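PDB 2OZ8: Mll7089 protein, which probably belongs to the mandelate racemase branch of the enolase superfamily and may act as a magnesium-dependent hydro-lyase, though its substrate is unknown. Local coordinates for residues E181-K184 with T185-A189; D225-L228 with R229-D233; R362-R366 with S367-A371. All coordinates share one frame; numbering follows the deposited sequence.

Contact 1 of 3, residues E181-K184 with T185-A189; sequences ELLK and TCVPA
The flat groups here are the peptide carbonyls of E181, L182 and L183, met by T185 and C186 from different directions. The T185 amide reaches E181 O close to the carbonyl plane, tilted 19° from it, with N to O at 3.3 Å, an i to i+4 bond of the alpha-helical kind. Next along, L182 O is approached by the T185 hydroxyl, again only slightly tilted from the plane, and OG1 to O is a short 2.6 Å. A weak bond from T185 N, at 3.2 Å, goes to this same L182 O, so a single residue grips the carbonyl through both its backbone and its side chain. The rotation of T185 makes this possible: with chi1 at 70°, OG1 lies between the backbone N and the carbonyl carbon and turns back over the helix end, while CG2 is left beside E181 O. L183 O is treated differently. C186 N comes to it from 60° above the carbonyl plane, at 3.0 Å, as the chain tightens from alpha-helical hydrogen bonding to a closer turn.

Beyond that turn the extended backbone of V187 sets its side chain against L183. CG2 of V187 lies 3.6 Å from L183 O, and CG1 meets L183 CD1 at 4.1 Å, the two side chains crossing at a slant. A water links K184 O and V187 O, donating to both.

All this finishes helix 173-184 and starts the loop to strand 192-196, a helix-to-strand connection of the TIM barrel. L183 continues inward onto F153 of helix 146-158 and onto F164 and I166 of strand 163-167; V187 also rests on F164, and C186 on V150.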
ATOM      1  N   GLU A 181      26.943  17.352  27.912  1.00 43.71           N
ATOM      2  CA  GLU A 181      28.296  17.807  28.290  1.00 46.03           C
ATOM      3  C   GLU A 181      28.615  17.514  29.782  1.00 44.68           C
ATOM      4  O   GLU A 181      29.682  17.023  30.076  1.00 44.36           O
ATOM      5  CB  GLU A 181      28.485  19.317  28.003  1.00 45.60           C
ATOM      6  CG  GLU A 181      28.711  19.749  26.572  1.00 47.73           C
ATOM      7  CD  GLU A 181      28.478  21.282  26.375  1.00 51.55           C
ATOM      8  OE1 GLU A 181      28.620  22.077  27.363  1.00 56.81           O
ATOM      9  OE2 GLU A 181      28.146  21.705  25.222  1.00 58.46           O
ATOM     10  N   LEU A 182      27.707  17.847  30.714  1.00 44.67           N
ATOM     11  CA  LEU A 182      27.898  17.511  32.140  1.00 44.30           C
ATOM     12  C   LEU A 182      28.116  16.019  32.330  1.00 44.40           C
ATOM     13  O   LEU A 182      29.019  15.594  33.082  1.00 43.91           O
ATOM     14  CB  LEU A 182      26.695  17.917  32.986  1.00 44.25           C
ATOM     15  CG  LEU A 182      26.543  19.250  33.709  1.00 46.83           C
ATOM     16  CD1 LEU A 182      25.543  19.092  34.883  1.00 44.45           C
ATOM     17  CD2 LEU A 182      27.924  19.760  34.223  1.00 47.74           C
ATOM     18  N   LEU A 183      27.289  15.215  31.662  1.00 44.20           N
ATOM     19  CA  LEU A 183      27.436  13.774  31.767  1.00 45.60           C
ATOM     20  C   LEU A 183      28.836  13.293  31.325  1.00 46.29           C
ATOM     21  O   LEU A 183      29.423  12.432  31.987  1.00 46.39           O
ATOM     22  CB  LEU A 183      26.312  13.054  31.020  1.00 44.55           C
ATOM     23  CG  LEU A 183      26.330  11.537  31.062  1.00 45.84           C
ATOM     24  CD1 LEU A 183      26.003  10.912  32.432  1.00 43.21           C
ATOM     25  CD2 LEU A 183      25.436  10.952  29.961  1.00 47.16           C
ATOM     26  N   LYS A 184      29.374  13.863  30.240  1.00 47.32           N
ATOM     27  CA  LYS A 184      30.679  13.471  29.727  1.00 49.28           C
ATOM     28  C   LYS A 184      31.824  13.773  30.743  1.00 48.70           C
ATOM     29  O   LYS A 184      32.788  13.009  30.853  1.00 48.48           O
ATOM     30  CB  LYS A 184      30.928  14.043  28.326  1.00 49.38           C
ATOM     31  CG  LYS A 184      32.398  14.081  27.887  1.00 53.25           C
ATOM     32  CD  LYS A 184      32.699  14.162  26.339  1.00 52.53           C
ATOM     33  CE  LYS A 184      34.221  13.795  26.139  1.00 56.26           C
ATOM     34  NZ  LYS A 184      34.900  13.853  24.768  1.00 58.90           N
ATOM     35  N   THR A 185      31.668  14.833  31.520  1.00 48.12           N
ATOM     36  CA  THR A 185      32.621  15.166  32.572  1.00 48.60           C
ATOM     37  C   THR A 185      32.571  14.234  33.784  1.00 49.59           C
ATOM     38  O   THR A 185      33.418  14.368  34.673  1.00 50.73           O
ATOM     39  CB  THR A 185      32.411  16.583  33.173  1.00 48.59           C
ATOM     40  OG1 THR A 185      31.206  16.609  33.941  1.00 47.65           O
ATOM     41  CG2 THR A 185      32.381  17.681  32.114  1.00 47.80           C
ATOM     42  N   CYS A 186      31.609  13.312  33.877  1.00 48.79           N
ATOM     43  CA  CYS A 186      31.630  12.457  35.060  1.00 47.74           C
ATOM     44  C   CYS A 186      31.605  10.949  34.869  1.00 46.85           C
ATOM     45  O   CYS A 186      31.532  10.201  35.846  1.00 46.89           O
ATOM     46  CB  CYS A 186      30.666  12.925  36.145  1.00 48.40           C
ATOM     47  SG  CYS A 186      28.945  13.207  35.765  1.00 50.24           S
ATOM     48  N   VAL A 187      31.741  10.516  33.624  1.00 45.22           N
ATOM     49  CA  VAL A 187      31.832   9.116  33.309  1.00 44.02           C
ATOM     50  C   VAL A 187      33.056   8.750  32.453  1.00 45.30           C
ATOM     51  O   VAL A 187      33.575   9.574  31.688  1.00 45.42           O
ATOM     52  CB  VAL A 187      30.494   8.559  32.707  1.00 44.27           C
ATOM     53  CG1 VAL A 187      29.347   8.844  33.650  1.00 41.03           C
ATOM     54  CG2 VAL A 187      30.227   9.042  31.263  1.00 41.28           C
ATOM     55  N   PRO A 188      33.545   7.512  32.601  1.00 46.02           N
ATOM     56  CA  PRO A 188      34.704   7.134  31.779  1.00 46.41           C
ATOM     57  C   PRO A 188      34.436   7.360  30.316  1.00 47.17           C
ATOM     58  O   PRO A 188      33.288   7.233  29.890  1.00 47.48           O
ATOM     59  CB  PRO A 188      34.882   5.643  32.058  1.00 45.50           C
ATOM     60  CG  PRO A 188      34.262   5.453  33.442  1.00 46.93           C
ATOM     61  CD  PRO A 188      33.116   6.427  33.512  1.00 46.09           C
ATOM     62  N   ALA A 189      35.495   7.697  29.562  1.00 48.19           N
ATOM     63  CA  ALA A 189      35.445   7.775  28.083  1.00 48.30           C
ATOM     64  C   ALA A 189      34.919   6.479  27.485  1.00 47.96           C
ATOM     65  O   ALA A 189      35.336   5.378  27.880  1.00 47.62           O
ATOM     66  CB  ALA A 189      36.826   8.076  27.488  1.00 47.84           C
TER
HETATM   67  O   HOH W   1      33.298  10.918  29.608  1.00 40.88           O

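Contact 2 of 3, residues D225-L228 with R229-D233; sequences DPIL and RHDHD. With SO4 (sulfate ion), chain C.
A type I beta turn, L228 to D231, leads the chain out of the loop after strand 222-224 and into helix 232-241. Its closing bond runs from D231 N to L228 O, 2.9 Å long and nearly straight at the hydrogen (161°). L228 CB and D231 CB come within 4.2 Å of each other. Beside them I227 sends its CD1 obliquely across D231, to 3.7 Å from OD2.

D231 is the N-cap of the helix. Its chi1 of -171° sets CG opposite the backbone N, and OD1 accepts the amide of G234. The loop is a strand-to-helix connection of the TIM barrel, on the side where enolase-superfamily active sites lie, and D225 at its start ties to the next such loop through OD1 and the E251 amide.

Past the corner of the turn, R229 and H230 pack together: R229 CG sits over the centre of the imidazole, 3.7 Å above it, and H230 CD2 lies against one face of the guanidinium, whose NH1 makes a salt bridge to E199. The H232 ring carries H230 O over the rim of one face and a sulfate, probably from the crystallisation liquor, at its edge. ND1 donates to sulfate O1 at 2.9 Å, and R236 holds the ion too.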
ATOM      1  N   ASP A 225      11.523   6.977  23.312  1.00 35.97           N
ATOM      2  CA  ASP A 225      10.312   7.773  23.204  1.00 36.95           C
ATOM      3  C   ASP A 225      10.513   9.251  22.786  1.00 36.83           C
ATOM      4  O   ASP A 225      10.080  10.152  23.492  1.00 37.03           O
ATOM      5  CB  ASP A 225       9.524   7.722  24.504  1.00 37.06           C
ATOM      6  CG  ASP A 225       9.303   6.325  24.978  1.00 41.80           C
ATOM      7  OD1 ASP A 225       8.800   5.493  24.192  1.00 45.04           O
ATOM      8  OD2 ASP A 225       9.646   6.037  26.156  1.00 50.24           O
ATOM      9  N   PRO A 226      11.132   9.504  21.615  1.00 36.68           N
ATOM     10  CA  PRO A 226      11.429  10.910  21.332  1.00 35.61           C
ATOM     11  C   PRO A 226      10.192  11.764  21.007  1.00 36.34           C
ATOM     12  O   PRO A 226      10.255  12.985  21.175  1.00 37.02           O
ATOM     13  CB  PRO A 226      12.360  10.841  20.113  1.00 36.42           C
ATOM     14  CG  PRO A 226      12.086   9.522  19.449  1.00 36.31           C
ATOM     15  CD  PRO A 226      11.560   8.579  20.528  1.00 35.50           C
ATOM     16  N   ILE A 227       9.078  11.138  20.593  1.00 35.76           N
ATOM     17  CA  ILE A 227       7.919  11.825  20.054  1.00 35.08           C
ATOM     18  C   ILE A 227       6.651  11.070  20.477  1.00 36.71           C
ATOM     19  O   ILE A 227       6.715   9.931  20.967  1.00 36.02           O
ATOM     20  CB  ILE A 227       7.975  11.940  18.453  1.00 36.06           C
ATOM     21  CG1 ILE A 227       7.882  10.548  17.768  1.00 36.68           C
ATOM     22  CG2 ILE A 227       9.231  12.684  17.949  1.00 34.45           C
ATOM     23  CD1 ILE A 227       7.580  10.503  16.279  1.00 33.01           C
ATOM     24  N   LEU A 228       5.509  11.751  20.332  1.00 37.74           N
ATOM     25  CA  LEU A 228       4.173  11.176  20.446  1.00 38.77           C
ATOM     26  C   LEU A 228       4.151   9.746  20.024  1.00 39.01           C
ATOM     27  O   LEU A 228       4.442   9.442  18.889  1.00 40.48           O
ATOM     28  CB  LEU A 228       3.194  11.976  19.572  1.00 38.26           C
ATOM     29  CG  LEU A 228       1.762  11.966  20.075  1.00 40.47           C
ATOM     30  CD1 LEU A 228       1.725  12.398  21.563  1.00 39.56           C
ATOM     31  CD2 LEU A 228       0.832  12.843  19.236  1.00 40.22           C
ATOM     32  N   ARG A 229       3.819   8.850  20.932  1.00 40.40           N
ATOM     33  CA  ARG A 229       3.893   7.422  20.664  1.00 42.65           C
ATOM     34  C   ARG A 229       2.937   6.934  19.563  1.00 44.63           C
ATOM     35  O   ARG A 229       3.110   5.857  19.022  1.00 46.09           O
ATOM     36  CB  ARG A 229       3.565   6.674  21.923  1.00 43.14           C
ATOM     37  CG  ARG A 229       2.088   6.646  22.244  1.00 44.32           C
ATOM     38  CD  ARG A 229       1.916   6.390  23.707  1.00 50.04           C
ATOM     39  NE  ARG A 229       0.602   6.820  24.114  1.00 57.22           N
ATOM     40  CZ  ARG A 229       0.337   8.068  24.493  1.00 61.12           C
ATOM     41  NH1 ARG A 229       1.316   8.969  24.514  1.00 60.70           N
ATOM     42  NH2 ARG A 229      -0.907   8.415  24.838  1.00 63.20           N
ATOM     43  N   HIS A 230       1.927   7.722  19.239  1.00 45.44           N
ATOM     44  CA  HIS A 230       0.997   7.348  18.220  1.00 46.36           C
ATOM     45  C   HIS A 230       1.478   7.830  16.850  1.00 45.11           C
ATOM     46  O   HIS A 230       0.853   7.515  15.828  1.00 44.18           O
ATOM     47  CB  HIS A 230      -0.392   7.896  18.596  1.00 48.51           C
ATOM     48  CG  HIS A 230      -0.929   7.322  19.884  1.00 54.60           C
ATOM     49  ND1 HIS A 230      -0.988   5.954  20.128  1.00 59.00           N
ATOM     50  CD2 HIS A 230      -1.417   7.927  21.001  1.00 58.27           C
ATOM     51  CE1 HIS A 230      -1.493   5.748  21.337  1.00 60.96           C
ATOM     52  NE2 HIS A 230      -1.757   6.926  21.890  1.00 60.52           N
ATOM     53  N   ASP A 231       2.602   8.573  16.823  1.00 42.66           N
ATOM     54  CA  ASP A 231       3.092   9.094  15.561  1.00 39.92           C
ATOM     55  C   ASP A 231       3.975   8.061  14.840  1.00 39.19           C
ATOM     56  O   ASP A 231       5.223   8.163  14.815  1.00 37.26           O
ATOM     57  CB  ASP A 231       3.815  10.419  15.723  1.00 39.48           C
ATOM     58  CG  ASP A 231       4.134  11.045  14.384  1.00 39.80           C
ATOM     59  OD1 ASP A 231       3.620  10.557  13.355  1.00 40.50           O
ATOM     60  OD2 ASP A 231       4.883  12.024  14.334  1.00 41.66           O
ATOM     61  N   HIS A 232       3.300   7.078  14.234  1.00 37.89           N
ATOM     62  CA  HIS A 232       3.981   5.965  13.592  1.00 37.04           C
ATOM     63  C   HIS A 232       4.713   6.470  12.356  1.00 35.96           C
ATOM     64  O   HIS A 232       5.862   6.114  12.123  1.00 35.60           O
ATOM     65  CB  HIS A 232       2.998   4.854  13.232  1.00 36.84           C
ATOM     66  CG  HIS A 232       2.373   4.183  14.408  1.00 39.82           C
ATOM     67  ND1 HIS A 232       1.249   3.391  14.293  1.00 44.76           N
ATOM     68  CD2 HIS A 232       2.695   4.186  15.727  1.00 42.28           C
ATOM     69  CE1 HIS A 232       0.925   2.911  15.482  1.00 44.26           C
ATOM     70  NE2 HIS A 232       1.774   3.391  16.371  1.00 43.39           N
ATOM     71  N   ASP A 233       4.080   7.343  11.588  1.00 35.03           N
ATOM     72  CA  ASP A 233       4.763   7.863  10.419  1.00 35.03           C
ATOM     73  C   ASP A 233       6.073   8.551  10.848  1.00 34.23           C
ATOM     74  O   ASP A 233       7.116   8.306  10.276  1.00 33.88           O
ATOM     75  CB  ASP A 233       3.881   8.793   9.593  1.00 34.92           C
ATOM     76  CG  ASP A 233       4.655   9.460   8.465  1.00 39.10           C
ATOM     77  OD1 ASP A 233       4.929   8.818   7.445  1.00 41.78           O
ATOM     78  OD2 ASP A 233       5.047  10.626   8.618  1.00 42.19           O
TER
HETATM   79  S   SO4 C 388       0.195   3.526  10.506  1.00 57.56           S
HETATM   80  O1  SO4 C 388      -0.330   3.694  11.855  1.00 59.85           O
HETATM   81  O2  SO4 C 388      -0.947   3.277   9.610  1.00 58.44           O
HETATM   82  O3  SO4 C 388       0.923   4.738  10.115  1.00 58.71           O
HETATM   83  O4  SO4 C 388       1.053   2.333  10.523  1.00 57.15           O

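Contact 3 of 3, residues R362-R366 with S367-A371; sequences RRLAR and SELGA
A365 N and E368 OE1 make the shortest sound hydrogen bond between these residues, 3.1 Å, with the amide meeting the oxygen from above the carboxylate plane, 65° out of it. The E368 side chain thereby returns to the amide of the residue just before a short 3-10 segment. E368 can do this because its CG stands beside its own backbone N (chi1 -58°) and the rest of the chain runs out extended, past A365. On the way, CD lies 3.6 Å from A365 CB, and OE1 also comes close to L364 CB.

The backbone of the same turn is bonded at three-residue spacing. E368 N donates to A365 O at 3.2 Å, so A365 and E368 hold each other twice, amide to carboxylate and amide to carbonyl. One step on, L369 N reaches R366 O at 3.3 Å. Both amides come in from well above the carbonyl planes, consistent with the 3-10 spacing.

The turn belongs to the C-terminal tail where it packs back on the N-terminal antiparallel sheet. L364 O is taken by Q14 of strand 5-17, and L369 lies on Q14 and on D30 of strand 27-40. A salt bridge from R366 NE to D29 fixes the arginine on the same sheet.

L369 sends its two methyls different ways. CD1 turns to L364, reaching its CB at 3.8 Å in an oblique crossing, and touches A365 O as well. CD2 goes to the R366 chain, which is bent at chi2 (59°) and crosses the leucine at about a right angle: R366 CD meets L369 CD2 at 3.8 Å.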
ATOM      1  N   ARG A 362      -3.881   4.985  55.528  1.00 45.42           N
ATOM      2  CA  ARG A 362      -4.756   6.136  55.349  1.00 46.37           C
ATOM      3  C   ARG A 362      -4.011   7.148  54.500  1.00 45.87           C
ATOM      4  O   ARG A 362      -2.808   7.424  54.758  1.00 46.86           O
ATOM      5  CB  ARG A 362      -5.163   6.695  56.719  1.00 47.46           C
ATOM      6  CG  ARG A 362      -5.777   8.125  56.730  1.00 50.98           C
ATOM      7  CD  ARG A 362      -7.300   8.104  56.739  1.00 55.57           C
ATOM      8  NE  ARG A 362      -7.831   9.400  56.325  1.00 60.49           N
ATOM      9  CZ  ARG A 362      -7.758   9.887  55.084  1.00 64.02           C
ATOM     10  NH1 ARG A 362      -7.195   9.179  54.110  1.00 65.87           N
ATOM     11  NH2 ARG A 362      -8.268  11.079  54.803  1.00 65.51           N
ATOM     12  N   ARG A 363      -4.685   7.611  53.444  1.00 44.30           N
ATOM     13  CA  ARG A 363      -4.105   8.545  52.484  1.00 43.51           C
ATOM     14  C   ARG A 363      -3.724   9.867  53.170  1.00 43.42           C
ATOM     15  O   ARG A 363      -4.582  10.521  53.787  1.00 43.73           O
ATOM     16  CB  ARG A 363      -5.042   8.779  51.270  1.00 43.47           C
ATOM     17  CG  ARG A 363      -4.504   9.858  50.213  1.00 43.67           C
ATOM     18  CD  ARG A 363      -5.409  10.002  48.965  1.00 42.13           C
ATOM     19  NE  ARG A 363      -6.795  10.215  49.351  1.00 40.57           N
ATOM     20  CZ  ARG A 363      -7.876   9.683  48.766  1.00 41.47           C
ATOM     21  NH1 ARG A 363      -7.778   8.907  47.677  1.00 40.32           N
ATOM     22  NH2 ARG A 363      -9.082   9.964  49.269  1.00 38.42           N
ATOM     23  N   LEU A 364      -2.446  10.255  53.051  1.00 42.51           N
ATOM     24  CA  LEU A 364      -1.954  11.481  53.667  1.00 41.35           C
ATOM     25  C   LEU A 364      -1.751  12.623  52.689  1.00 41.44           C
ATOM     26  O   LEU A 364      -1.558  12.419  51.514  1.00 43.02           O
ATOM     27  CB  LEU A 364      -0.646  11.207  54.418  1.00 40.74           C
ATOM     28  CG  LEU A 364      -0.672  10.165  55.577  1.00 42.10           C
ATOM     29  CD1 LEU A 364       0.719   9.836  56.218  1.00 34.87           C
ATOM     30  CD2 LEU A 364      -1.711  10.525  56.670  1.00 40.19           C
ATOM     31  N   ALA A 365      -1.758  13.847  53.190  1.00 41.45           N
ATOM     32  CA  ALA A 365      -1.281  14.969  52.437  1.00 40.66           C
ATOM     33  C   ALA A 365       0.229  14.792  52.295  1.00 41.17           C
ATOM     34  O   ALA A 365       0.852  14.099  53.086  1.00 41.26           O
ATOM     35  CB  ALA A 365      -1.640  16.247  53.168  1.00 39.57           C
ATOM     36  N   ARG A 366       0.810  15.376  51.263  1.00 42.08           N
ATOM     37  CA  ARG A 366       2.261  15.313  51.023  1.00 42.60           C
ATOM     38  C   ARG A 366       3.151  15.861  52.157  1.00 43.66           C
ATOM     39  O   ARG A 366       4.222  15.298  52.410  1.00 43.45           O
ATOM     40  CB  ARG A 366       2.608  16.047  49.709  1.00 43.14           C
ATOM     41  CG  ARG A 366       4.090  16.047  49.358  1.00 40.42           C
ATOM     42  CD  ARG A 366       4.544  14.621  49.235  1.00 37.49           C
ATOM     43  NE  ARG A 366       5.970  14.586  49.012  1.00 40.67           N
ATOM     44  CZ  ARG A 366       6.907  14.723  49.948  1.00 42.12           C
ATOM     45  NH1 ARG A 366       6.603  14.884  51.217  1.00 38.62           N
ATOM     46  NH2 ARG A 366       8.180  14.667  49.592  1.00 46.12           N
ATOM     47  N   SER A 367       2.716  16.958  52.800  1.00 44.12           N
ATOM     48  CA  SER A 367       3.417  17.596  53.956  1.00 44.97           C
ATOM     49  C   SER A 367       3.469  16.714  55.205  1.00 44.86           C
ATOM     50  O   SER A 367       4.278  16.950  56.128  1.00 44.24           O
ATOM     51  CB  SER A 367       2.727  18.895  54.345  1.00 44.64           C
ATOM     52  OG  SER A 367       1.345  18.632  54.587  1.00 49.93           O
ATOM     53  N   GLU A 368       2.602  15.706  55.217  1.00 44.21           N
ATOM     54  CA  GLU A 368       2.497  14.748  56.319  1.00 43.93           C
ATOM     55  C   GLU A 368       3.383  13.506  56.155  1.00 43.77           C
ATOM     56  O   GLU A 368       3.287  12.551  56.924  1.00 44.29           O
ATOM     57  CB  GLU A 368       1.020  14.341  56.499  1.00 43.66           C
ATOM     58  CG  GLU A 368       0.128  15.542  56.765  1.00 41.55           C
ATOM     59  CD  GLU A 368      -1.354  15.243  56.664  1.00 45.55           C
ATOM     60  OE1 GLU A 368      -1.745  14.116  56.248  1.00 44.33           O
ATOM     61  OE2 GLU A 368      -2.157  16.172  56.984  1.00 47.89           O
ATOM     62  N   LEU A 369       4.265  13.501  55.168  1.00 43.75           N
ATOM     63  CA  LEU A 369       4.980  12.244  54.899  1.00 42.92           C
ATOM     64  C   LEU A 369       6.226  11.964  55.734  1.00 42.98           C
ATOM     65  O   LEU A 369       6.712  10.828  55.783  1.00 42.87           O
ATOM     66  CB  LEU A 369       5.282  12.115  53.413  1.00 43.34           C
ATOM     67  CG  LEU A 369       4.383  11.174  52.587  1.00 44.34           C
ATOM     68  CD1 LEU A 369       2.867  11.227  52.971  1.00 41.95           C
ATOM     69  CD2 LEU A 369       4.638  11.313  51.051  1.00 41.28           C
ATOM     70  N   GLY A 370       6.762  12.977  56.391  1.00 42.46           N
ATOM     71  CA  GLY A 370       7.975  12.756  57.141  1.00 43.52           C
ATOM     72  C   GLY A 370       9.212  12.524  56.292  1.00 44.52           C
ATOM     73  O   GLY A 370       9.186  12.617  55.060  1.00 44.97           O
ATOM     74  N   ALA A 371      10.311  12.210  56.970  1.00 45.18           N
ATOM     75  CA  ALA A 371      11.596  11.959  56.322  1.00 44.91           C
ATOM     76  C   ALA A 371      11.468  10.832  55.273  1.00 44.75           C
ATOM     77  O   ALA A 371      10.680   9.920  55.447  1.00 45.38           O
ATOM     78  CB  ALA A 371      12.627  11.600  57.376  1.00 43.77           C
TER

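Overall arrangement
The three contacts are separate in space and follow one another along the chain. Contacts 1 and 2 both lie in the barrel domain but on connections of opposite kind, a helix-to-strand loop in contact 1 and a strand-to-helix loop in contact 2; their centres are 29 Å apart and their nearest atoms about 16 Å. Contact 2 lies at the barrel end where enolase-superfamily active sites are usually found; it carries the sulfate and touches two other subunits, whereas contact 3 touches one. Contact 3 belongs to the tail on the N-terminal sheet, with its centre 37 Å from the centre of each of the others; there R363 salt-bridges to E62 of the third subunit.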